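Local coordinates for protein ulvan Lyase-PL25 (Pseudoalteromonas sp. PLSV, PDB 5UAM) that degrades ulvan, the sulfated rhamnose- and uronic-acid-containing cell-wall polysaccharide of green seaweeds, as a beta-propeller lyase of polysaccharide lyase family 25, at residues L105-D108 / E109-H113; P284-R287 / E288-D291; S392-G395 / G396-F399; V450-S453 / L454-K458. All blocks are in the same frame, centred on the assembly; numbering follows the deposited sequence.

Contact 1: L105-D108 / E109-H113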
# COMPACT_ATOMS: atom_id res chain seq x y z
N LEU A 105 -0.73 12.52 3.14
CA LEU A 105 -0.99 12.79 4.55
C LEU A 105 -1.40 14.25 4.70
O LEU A 105 -0.77 15.13 4.10
CB LEU A 105 0.26 12.49 5.39
CG LEU A 105 0.14 12.67 6.90
CD1 LEU A 105 1.01 11.66 7.61
CD2 LEU A 105 0.55 14.09 7.32
N ILE A 106 -2.40 14.53 5.53
CA ILE A 106 -2.79 15.90 5.86
C ILE A 106 -2.31 16.21 7.27
O ILE A 106 -2.69 15.50 8.22
CB ILE A 106 -4.31 16.13 5.74
CG1 ILE A 106 -4.78 15.76 4.34
CG2 ILE A 106 -4.65 17.59 6.11
CD1 ILE A 106 -6.30 15.89 4.15
N ASP A 107 -1.47 17.22 7.43
CA ASP A 107 -0.92 17.52 8.75
C ASP A 107 -1.90 18.35 9.59
O ASP A 107 -2.95 18.79 9.12
CB ASP A 107 0.50 18.09 8.66
CG ASP A 107 0.57 19.52 8.17
OD1 ASP A 107 -0.39 20.29 8.34
OD2 ASP A 107 1.64 19.88 7.62
N ASP A 108 -1.56 18.54 10.86
CA ASP A 108 -2.43 19.25 11.79
C ASP A 108 -2.59 20.74 11.47
O ASP A 108 -3.46 21.39 12.07
CB ASP A 108 -1.88 19.13 13.21
CG ASP A 108 -2.33 17.86 13.89
OD1 ASP A 108 -2.97 16.99 13.26
OD2 ASP A 108 -2.01 17.74 15.10
N GLU A 109 -1.79 21.30 10.57
CA GLU A 109 -2.02 22.65 10.09
C GLU A 109 -2.75 22.69 8.77
O GLU A 109 -2.98 23.77 8.23
CB GLU A 109 -0.71 23.45 10.03
CG GLU A 109 -0.19 23.83 11.42
CD GLU A 109 -1.16 24.69 12.25
OE1 GLU A 109 -1.86 25.60 11.71
OE2 GLU A 109 -1.22 24.46 13.48
N GLY A 110 -3.14 21.54 8.26
CA GLY A 110 -3.92 21.47 7.04
C GLY A 110 -3.10 21.38 5.77
O GLY A 110 -3.68 21.32 4.68
N TYR A 111 -1.78 21.32 5.86
CA TYR A 111 -0.99 21.15 4.66
C TYR A 111 -1.09 19.71 4.19
O TYR A 111 -1.13 18.78 4.99
CB TYR A 111 0.47 21.53 4.92
CG TYR A 111 0.64 23.01 5.18
CD1 TYR A 111 0.82 23.89 4.12
CD2 TYR A 111 0.62 23.53 6.47
CE1 TYR A 111 0.97 25.24 4.34
CE2 TYR A 111 0.78 24.88 6.69
CZ TYR A 111 0.95 25.73 5.61
OH TYR A 111 1.10 27.10 5.81
N ILE A 112 -1.15 19.53 2.87
CA ILE A 112 -1.23 18.21 2.27
C ILE A 112 0.18 17.81 1.86
O ILE A 112 0.86 18.55 1.14
CB ILE A 112 -2.20 18.20 1.08
CG1 ILE A 112 -3.57 18.73 1.54
CG2 ILE A 112 -2.33 16.80 0.49
CD1 ILE A 112 -4.42 19.22 0.45
N HIS A 113 0.61 16.65 2.32
CA HIS A 113 1.92 16.10 2.01
C HIS A 113 1.76 14.94 1.05
O HIS A 113 0.85 14.12 1.20
CB HIS A 113 2.56 15.55 3.28
CG HIS A 113 2.86 16.60 4.28
ND1 HIS A 113 4.13 17.09 4.50
CD2 HIS A 113 2.04 17.30 5.10
CE1 HIS A 113 4.09 18.02 5.43
NE2 HIS A 113 2.83 18.16 5.82
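Asp107 and His113 meet across a beta hairpin whose strands, 103-106 and 112-116, are joined by a type I turn from Asp107 to Gly110 with a G1 bulge at the glycine. Two backbone bonds define that closure: Gly110 N to Asp107 O at 2.9 Å and Asp107 N to Tyr111 O at 2.9 Å. Gly110 adopts a positive phi, where any side chain would collide with the carbonyl oxygen of Glu109. The compact part is the Asp107 carboxylate. Its CG sits between backbone N and carbonyl carbon (chi1 74°), which turns the group back over the turn. OD1 takes Glu109 N at 2.8 Å, an Asx turn, and Tyr111 N at 3.0 Å, the two donors coming from opposite faces of the carboxylate plane. Packing continues on the sheet face of Ile106 and Ile112, whose CG1 atoms are 4.3 Å apart and are backed by Tyr54 of strand 52-58. The solvent side is looser: Asp108 and Glu109 are exposed at the tip, where Asp108 turns outward to a salt bridge with Lys169. Unlike these, His113 is held at both ring nitrogens, ND1 by His140 of the adjacent strand. At the other, NE2 donates almost straight (170°) to Asp107 OD2 at 2.8 Å, the oxygen lying in the ring plane while the nitrogen stands above the carboxylate plane.

Contact 2: P284-R287 / E288-D291. With EDO (1,2-ethanediol), chain L.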
# COMPACT_ATOMS: atom_id res chain seq x y z
N PRO A 284 16.30 -4.00 15.48
CA PRO A 284 15.34 -4.40 14.46
C PRO A 284 15.00 -5.88 14.58
O PRO A 284 15.87 -6.66 15.02
CB PRO A 284 16.09 -4.13 13.15
CG PRO A 284 17.50 -4.33 13.50
CD PRO A 284 17.65 -3.82 14.92
N VAL A 285 13.77 -6.24 14.23
CA VAL A 285 13.34 -7.62 14.29
C VAL A 285 14.03 -8.42 13.19
O VAL A 285 14.02 -8.02 12.01
CB VAL A 285 11.82 -7.71 14.21
CG1 VAL A 285 11.37 -9.17 14.08
CG2 VAL A 285 11.19 -7.04 15.41
N THR A 286 14.62 -9.55 13.57
CA THR A 286 15.25 -10.46 12.63
C THR A 286 14.29 -11.58 12.25
O THR A 286 13.30 -11.85 12.94
CB THR A 286 16.46 -11.11 13.28
OG1 THR A 286 16.01 -11.83 14.43
CG2 THR A 286 17.49 -10.06 13.69
N ARG A 287 14.63 -12.29 11.18
CA ARG A 287 13.84 -13.44 10.78
C ARG A 287 13.72 -14.45 11.91
O ARG A 287 12.64 -15.01 12.14
CB ARG A 287 14.46 -14.10 9.54
CG ARG A 287 13.61 -15.25 8.96
CD ARG A 287 14.40 -16.09 7.99
NE ARG A 287 15.08 -17.19 8.65
CZ ARG A 287 16.39 -17.25 8.93
NH1 ARG A 287 17.23 -16.27 8.61
NH2 ARG A 287 16.86 -18.33 9.54
N GLU A 288 14.80 -14.68 12.66
CA GLU A 288 14.77 -15.68 13.71
C GLU A 288 13.81 -15.28 14.82
O GLU A 288 13.05 -16.11 15.34
CB GLU A 288 16.18 -15.89 14.26
CG GLU A 288 17.12 -16.58 13.26
CD GLU A 288 17.90 -15.62 12.36
OE1 GLU A 288 17.52 -14.45 12.21
OE2 GLU A 288 18.95 -16.06 11.83
N VAL A 289 13.82 -14.00 15.21
CA VAL A 289 12.88 -13.54 16.21
C VAL A 289 11.47 -13.56 15.66
O VAL A 289 10.52 -13.90 16.38
CB VAL A 289 13.29 -12.15 16.71
CG1 VAL A 289 12.14 -11.51 17.53
CG2 VAL A 289 14.58 -12.27 17.52
N ALA A 290 11.29 -13.14 14.41
CA ALA A 290 9.95 -13.12 13.82
C ALA A 290 9.35 -14.52 13.79
O ALA A 290 8.18 -14.71 14.14
CB ALA A 290 10.00 -12.51 12.42
N ASP A 291 10.12 -15.51 13.34
CA ASP A 291 9.60 -16.87 13.31
C ASP A 291 9.22 -17.36 14.70
O ASP A 291 8.29 -18.17 14.83
CB ASP A 291 10.63 -17.83 12.69
CG ASP A 291 10.68 -17.73 11.18
OD1 ASP A 291 9.85 -17.03 10.57
OD2 ASP A 291 11.58 -18.35 10.57
C1 EDO L . 4.67 -17.35 16.39
O1 EDO L . 3.29 -17.61 16.02
C2 EDO L . 5.43 -18.65 16.58
O2 EDO L . 5.60 -19.28 15.31
O HOH W 1 20.35 -17.14 9.01
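Thr286 holds the N-cap position of the short helix 287-293, and its OG1 accepts from Val289 N. This OG1 stands between backbone N and carbonyl carbon (chi1 61°), which places the hydroxyl over the first helical turn, 3.2 Å from Val289 N and 3.4 Å from Val289 CG2. Behind the cap, Val285 CG1 rests 4.0 Å from Ala290 CB, the residue pair of a hydrophobic staple. Strands 232-243 and 258-267 back that apolar side through Tyr237, Tyr262 and Met264.

Arg287 leaves the first turn with CG anti to the backbone N, runs straight to CD and then bends at chi3 (90°), swinging the guanidinium beside Glu288, itself bent at chi2. The carboxylate lies over one guanidinium face, and the planes are 42° apart. The resulting salt bridge, Arg287 NH1 to Glu288 OE2 at 3.7 Å, is long and relies on charge, since no N-H points at the oxygen. Each group has a firmer partner elsewhere: Arg287 NH1 pairs with Asp219, and Glu288 OE1 with Lys210. A leucine at Arg287 would probably leave Asp219 without its charge mate and take away the guanidinium that the Glu288 carboxylate lies over. Farther along the helix, a bound 1,2-ethanediol, probably from the crystallisation liquor, donates from O2 to Asp291 O at 2.9 Å.

Contact 3: S392-G395 / G396-F399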
# COMPACT_ATOMS: atom_id res chain seq x y z
N SER A 392 -18.22 -11.87 5.00
CA SER A 392 -18.20 -13.04 5.86
C SER A 392 -18.89 -12.70 7.17
O SER A 392 -18.75 -11.58 7.68
CB SER A 392 -16.77 -13.48 6.17
OG SER A 392 -16.76 -14.55 7.11
N HIS A 393 -19.62 -13.68 7.71
CA HIS A 393 -20.16 -13.59 9.06
C HIS A 393 -19.64 -14.70 9.97
O HIS A 393 -20.18 -14.90 11.06
CB HIS A 393 -21.69 -13.61 9.05
CG HIS A 393 -22.29 -12.38 8.45
ND1 HIS A 393 -22.25 -11.15 9.08
CD2 HIS A 393 -22.93 -12.18 7.27
CE1 HIS A 393 -22.85 -10.25 8.32
NE2 HIS A 393 -23.26 -10.85 7.21
N ASP A 394 -18.61 -15.42 9.54
CA ASP A 394 -18.02 -16.50 10.32
C ASP A 394 -16.53 -16.29 10.54
O ASP A 394 -15.76 -17.25 10.65
CB ASP A 394 -18.33 -17.87 9.72
CG ASP A 394 -17.72 -18.09 8.34
OD1 ASP A 394 -16.97 -17.23 7.81
OD2 ASP A 394 -18.01 -19.16 7.76
N GLY A 395 -16.10 -15.03 10.61
CA GLY A 395 -14.72 -14.71 10.92
C GLY A 395 -13.76 -14.99 9.79
O GLY A 395 -12.56 -15.13 10.03
N GLY A 396 -14.26 -15.07 8.57
CA GLY A 396 -13.41 -15.17 7.41
C GLY A 396 -13.20 -16.56 6.87
O GLY A 396 -12.33 -16.74 6.01
N GLU A 397 -13.94 -17.55 7.36
CA GLU A 397 -13.87 -18.89 6.78
C GLU A 397 -14.59 -18.93 5.44
O GLU A 397 -14.14 -19.60 4.50
CB GLU A 397 -14.47 -19.92 7.73
CG GLU A 397 -13.65 -20.13 8.98
CD GLU A 397 -14.08 -21.35 9.77
OE1 GLU A 397 -14.99 -22.08 9.29
OE2 GLU A 397 -13.51 -21.58 10.86
N HIS A 398 -15.72 -18.22 5.32
CA HIS A 398 -16.47 -18.17 4.07
C HIS A 398 -16.92 -16.75 3.81
O HIS A 398 -17.41 -16.06 4.71
CB HIS A 398 -17.73 -19.03 4.12
CG HIS A 398 -17.48 -20.47 4.43
ND1 HIS A 398 -17.44 -20.96 5.71
CD2 HIS A 398 -17.24 -21.53 3.62
CE1 HIS A 398 -17.21 -22.26 5.68
NE2 HIS A 398 -17.08 -22.63 4.42
N PHE A 399 -16.77 -16.31 2.55
CA PHE A 399 -17.27 -15.03 2.09
C PHE A 399 -18.26 -15.25 0.95
O PHE A 399 -18.14 -16.20 0.18
CB PHE A 399 -16.13 -14.15 1.55
CG PHE A 399 -15.17 -13.67 2.61
CD1 PHE A 399 -14.16 -14.50 3.07
CD2 PHE A 399 -15.27 -12.39 3.13
CE1 PHE A 399 -13.26 -14.07 4.04
CE2 PHE A 399 -14.39 -11.95 4.09
CZ PHE A 399 -13.39 -12.79 4.55
O HOH W 2 -19.86 -16.15 6.31
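Ser392 OG lies anti to its own nitrogen (chi1 174°) and Asp394 CG takes the position between N and C (chi1 64°); together these torsions turn both polar groups inward to the returning residues 396-399. The sequence pattern, serine, aspartate two on, glycine two further and an aromatic three after that, is the Asp-box of BNR-type beta-propellers, here in the hairpin joining strands 384-392 and 400-408, the third and fourth of their blade. Ser392 OG accepts from Asp394 N at 3.2 Å, an ST turn, and from Gly396 N at 2.9 Å, so two backbone amides grip one hydroxyl oxygen. Gly396 has a positive phi, and a CB there would clash with Gly395 O. The Asp394 carboxylate binds fork-like: His398 N meets OD1 at 3.0 Å and His398 ND1 meets OD2 at 2.8 Å, both on syn lone pairs. The acceptor OD2 lies in the imidazole plane, although ring and carboxylate are twisted against each other. Glu397 N adds a weak bond to OD1. On the buried side, Ser392 CB sits over one face of Phe399, 3.6 Å from the ring centroid and 16° off its normal, a CH-pi contact; Tyr375 meets the same ring nearly perpendicularly. A water bridges the loop, accepting from His393 N and donating to His398 O. The bond from ND1 to Asp394 is likely to raise the proton affinity of the His398 imidazole. Glu397 OE1, 4.5 Å from Asp394 OD2, is a like charge that the His398 proton would probably help to offset.

Contact 4: V450-S453 / L454-K458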
# COMPACT_ATOMS: atom_id res chain seq x y z
N VAL A 450 -18.23 7.95 -7.87
CA VAL A 450 -18.54 9.36 -7.69
C VAL A 450 -18.31 10.03 -9.04
O VAL A 450 -17.17 10.16 -9.48
CB VAL A 450 -17.65 9.99 -6.62
CG1 VAL A 450 -17.97 11.48 -6.47
CG2 VAL A 450 -17.79 9.28 -5.29
N THR A 451 -19.38 10.47 -9.68
CA THR A 451 -19.27 10.94 -11.05
C THR A 451 -18.71 12.36 -11.13
O THR A 451 -18.66 13.11 -10.14
CB THR A 451 -20.62 10.88 -11.77
OG1 THR A 451 -21.56 11.78 -11.16
CG2 THR A 451 -21.20 9.45 -11.74
N ARG A 452 -18.26 12.70 -12.33
CA ARG A 452 -17.74 14.02 -12.64
C ARG A 452 -18.31 14.50 -13.97
O ARG A 452 -18.51 13.71 -14.89
CB ARG A 452 -16.22 13.99 -12.76
CG ARG A 452 -15.61 15.36 -13.03
CD ARG A 452 -14.08 15.38 -12.85
NE ARG A 452 -13.61 16.76 -12.81
CZ ARG A 452 -12.36 17.13 -12.52
NH1 ARG A 452 -11.42 16.22 -12.31
NH2 ARG A 452 -12.06 18.41 -12.43
N SER A 453 -18.59 15.80 -14.06
CA SER A 453 -18.99 16.39 -15.33
C SER A 453 -17.89 16.21 -16.35
O SER A 453 -16.73 16.56 -16.10
CB SER A 453 -19.25 17.88 -15.11
OG SER A 453 -19.14 18.61 -16.31
N LEU A 454 -18.26 15.74 -17.54
CA LEU A 454 -17.26 15.55 -18.59
C LEU A 454 -16.69 16.88 -19.06
O LEU A 454 -15.48 16.99 -19.31
CB LEU A 454 -17.87 14.79 -19.76
CG LEU A 454 -16.91 14.43 -20.90
CD1 LEU A 454 -15.70 13.67 -20.39
CD2 LEU A 454 -17.67 13.64 -21.96
N VAL A 455 -17.53 17.91 -19.16
CA VAL A 455 -17.05 19.24 -19.53
C VAL A 455 -16.01 19.72 -18.52
O VAL A 455 -14.97 20.27 -18.87
CB VAL A 455 -18.22 20.22 -19.63
CG1 VAL A 455 -17.73 21.66 -19.72
CG2 VAL A 455 -19.08 19.89 -20.85
N ASP A 456 -16.32 19.54 -17.23
CA ASP A 456 -15.40 19.94 -16.17
C ASP A 456 -14.09 19.18 -16.27
O ASP A 456 -13.01 19.76 -16.12
CB ASP A 456 -16.06 19.68 -14.82
CG ASP A 456 -15.20 20.14 -13.66
OD1 ASP A 456 -14.92 21.35 -13.60
OD2 ASP A 456 -14.84 19.31 -12.82
N LEU A 457 -14.17 17.87 -16.50
CA LEU A 457 -12.97 17.04 -16.55
C LEU A 457 -12.09 17.48 -17.70
O LEU A 457 -10.88 17.68 -17.53
CB LEU A 457 -13.37 15.57 -16.69
CG LEU A 457 -12.27 14.48 -16.66
CD1 LEU A 457 -12.84 13.16 -16.19
CD2 LEU A 457 -11.62 14.30 -18.03
N LYS A 458 -12.68 17.66 -18.88
CA LYS A 458 -11.90 18.05 -20.05
C LYS A 458 -11.22 19.40 -19.83
O LYS A 458 -10.06 19.59 -20.22
CB LYS A 458 -12.80 18.08 -21.29
CG LYS A 458 -13.31 16.71 -21.71
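Arg452 and Asp456 cross at about a right angle, with guanidinium and carboxylate planes 45° apart. Arg452 runs extended from CG to NE and presents its NE and NH2 side-on to one oxygen: NE reaches Asp456 OD2 at 2.8 Å and NH2 reaches the same atom at 2.9 Å, both from one face of the carboxylate. OD2 stays close to the guanidinium plane, so this salt bridge is truly hydrogen-bonded. Leu457 CA lies over a guanidinium face, and Leu457 CB packs 3.9 Å from Arg452 CD. The helix 454-460 is started by Ser453, its N-cap: OG, anti to the backbone N, accepts from Asp456 N at 3.1 Å and is also bonded to Asp23. A methionine in place of Arg452 would probably leave Asp456 OD2 without both donors and the carbonyls of Phe29 and Gly78, which NH1 and NH2 also reach, without theirs. Strand 452-453 pairs antiparallel with strand 25-26, bringing the first and last modelled parts of the chain together. Tyr28, a loop residue, covers Leu457. Strand 75-81, at the edge of its sheet, ties down the helix start: Trp76 touches Arg452 and Asp456, and Pro79 touches Arg452.

Overall arrangement
The four contacts follow one another along the chain without nesting, each closing before the next opens. Contact 1 joins the first two strands of the sheet spanning residues 103-154; contact 2 caps helix 287-293 against strands 204-211, 217-227, 232-243 and 258-267, its Arg287 side chain about 13 Å from the zinc ion; contact 3 links the last two strands of the sheet spanning 362-408; contact 4 lies near the C-terminus, beside strand 25-26. Centres are about 27 Å apart for contacts 1 and 4 and about 50 Å for contacts 2 and 4, which lie on opposite sides of the chain's centre. These short-range motifs thus occur at separate points of the propeller, at turns and helix starts.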